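Local coordinates for glutathione S-transferase (Sphingobium chungbukense, PDB 6M1T) that conjugates the thiol of glutathione to electrophilic compounds as a beta class detoxification enzyme, at the interface of chains A and B. Numbering follows the deposited sequence. Chains: chain A/B, Glutathione S-transferase.

The interface of chains A and B. Residues chain A 64-65, 68; chain B 96-97, 99-100, 103.
This is a polar patch of a two-fold symmetric homodimer interface, as is typical of cytosolic glutathione S-transferases. The end of strand 62-64 and the turn into helix 66-75 of chain A, from the N-terminal thioredoxin-like domain, rest on helix 89-108 of chain B. The patch ties the N-terminal domain of one subunit to the helical domain of the other. A:Glu65 and A:Thr64 carry most of it from the chain A side. B:Ser96 OG donates to the backbone oxygen A:Thr64 O over 2.9 Å. It comes from above the carbonyl plane, 53° out of it. With OG anti to the backbone N (chi1 174°), the hydroxyl of B:Ser96 faces chain A. A:Thr64 OG1 points to the same hydroxyl, but that bond is weak. Water 3 links the pair more firmly, bonding A:Thr64 N, A:Thr64 OG1 and B:Ser96 OG.

A:Glu65 bends at chi2 and brings its carboxylate over the backbone at B:Ser99 and B:Phe100. B:Ser99 OG donates to A:Glu65 OE2 from above the carboxylate plane; at 2.4 Å the modelled bond is very short. Water 2 bridges the same pair, 3.0 Å from A:Glu65 OE2. The other oxygen, OE1, lies at the edge of the B:Phe100 ring, with the carboxylate and ring planes 81° apart. A:Glu65 belongs to the glutathione pocket as well, so this residue joins ligand site and dimer contact. Were the side chain cut back to an alanine here, B:Ser99 OG and water 2 would probably lose their carboxylate partner, and a gap would open beside B:Phe100. Nearby, A:Ala68 CB packs on B:Ser96 CA at 3.7 Å.

B:Arg97 makes no direct salt bridge to A:Glu65. Its positive charge is likely to steady the carboxylate through water. Water 1 lies in the guanidinium plane, 2.8 Å from B:Arg97 NH1, and reaches A:Glu65 OE1 at 2.7 Å.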
loop_
_atom_site.group_PDB
_atom_site.type_symbol
_atom_site.label_atom_id
_atom_site.label_comp_id
_atom_site.label_asym_id
_atom_site.label_seq_id
_atom_site.Cartn_x
_atom_site.Cartn_y
_atom_site.Cartn_z
ATOM N N THR A 64 -11.582 -4.043 3.033
ATOM C CA THR A 64 -10.306 -4.339 3.727
ATOM C C THR A 64 -9.223 -3.390 3.218
ATOM O O THR A 64 -9.447 -2.732 2.180
ATOM C CB THR A 64 -9.860 -5.794 3.557
ATOM O OG1 THR A 64 -9.711 -6.022 2.164
ATOM C CG2 THR A 64 -10.833 -6.806 4.113
ATOM N N GLU A 65 -8.091 -3.365 3.923
ATOM C CA GLU A 65 -6.905 -2.525 3.621
ATOM C C GLU A 65 -7.142 -1.113 4.151
ATOM O O GLU A 65 -8.051 -0.397 3.655
ATOM C CB GLU A 65 -6.571 -2.497 2.120
ATOM C CG GLU A 65 -6.338 -3.868 1.500
ATOM C CD GLU A 65 -5.085 -4.577 1.957
ATOM O OE1 GLU A 65 -5.111 -5.831 1.965
ATOM O OE2 GLU A 65 -4.063 -3.880 2.278
ATOM N N ALA A 68 -7.819 1.961 1.700
ATOM C CA ALA A 68 -9.197 2.011 1.168
ATOM C C ALA A 68 -10.191 2.398 2.273
ATOM O O ALA A 68 -11.071 3.220 2.030
ATOM C CB ALA A 68 -9.544 0.686 0.546
ATOM N N SER B 96 -8.607 -0.952 -2.443
ATOM C CA SER B 96 -8.382 -2.132 -1.573
ATOM C C SER B 96 -7.507 -3.158 -2.320
ATOM O O SER B 96 -6.470 -3.622 -1.768
ATOM C CB SER B 96 -9.703 -2.733 -1.145
ATOM O OG SER B 96 -9.505 -3.925 -0.442
ATOM N N ARG B 97 -7.879 -3.503 -3.556
ATOM C CA ARG B 97 -7.062 -4.438 -4.394
ATOM C C ARG B 97 -5.628 -3.920 -4.621
ATOM O O ARG B 97 -4.701 -4.746 -4.463
ATOM C CB ARG B 97 -7.802 -4.812 -5.685
ATOM C CG ARG B 97 -9.036 -5.681 -5.437
ATOM C CD ARG B 97 -8.786 -6.893 -4.537
ATOM N NE ARG B 97 -8.881 -6.667 -3.078
ATOM C CZ ARG B 97 -8.258 -7.391 -2.117
ATOM N NH1 ARG B 97 -8.392 -7.038 -0.841
ATOM N NH2 ARG B 97 -7.479 -8.428 -2.422
ATOM N N SER B 99 -3.933 -1.822 -2.745
ATOM C CA SER B 99 -3.262 -1.830 -1.407
ATOM C C SER B 99 -2.829 -3.283 -1.117
ATOM O O SER B 99 -1.691 -3.518 -0.594
ATOM C CB SER B 99 -4.082 -1.179 -0.244
ATOM O OG SER B 99 -3.639 -2.009 0.823
ATOM N N PHE B 100 -3.698 -4.259 -1.353
ATOM C CA PHE B 100 -3.371 -5.665 -1.100
ATOM C C PHE B 100 -2.172 -6.096 -1.955
ATOM O O PHE B 100 -1.174 -6.690 -1.415
ATOM C CB PHE B 100 -4.556 -6.598 -1.359
ATOM C CG PHE B 100 -4.146 -8.038 -1.320
ATOM C CD1 PHE B 100 -4.122 -8.749 -0.122
ATOM C CD2 PHE B 100 -3.785 -8.690 -2.485
ATOM C CE1 PHE B 100 -3.817 -10.099 -0.106
ATOM C CE2 PHE B 100 -3.399 -10.027 -2.456
ATOM C CZ PHE B 100 -3.413 -10.733 -1.265
ATOM N N SER B 103 1.043 -3.975 -0.575
ATOM C CA SER B 103 1.429 -4.193 0.847
ATOM C C SER B 103 1.626 -5.670 1.155
ATOM O O SER B 103 2.339 -5.965 2.115
ATOM C CB SER B 103 0.401 -3.591 1.768
ATOM O OG SER B 103 -0.778 -4.427 1.871
HETATM O O HOH W 1 -7.310 -7.331 1.674
HETATM O O HOH W 2 -2.170 -1.572 2.845
HETATM O O HOH W 3 -11.936 -4.862 0.339
#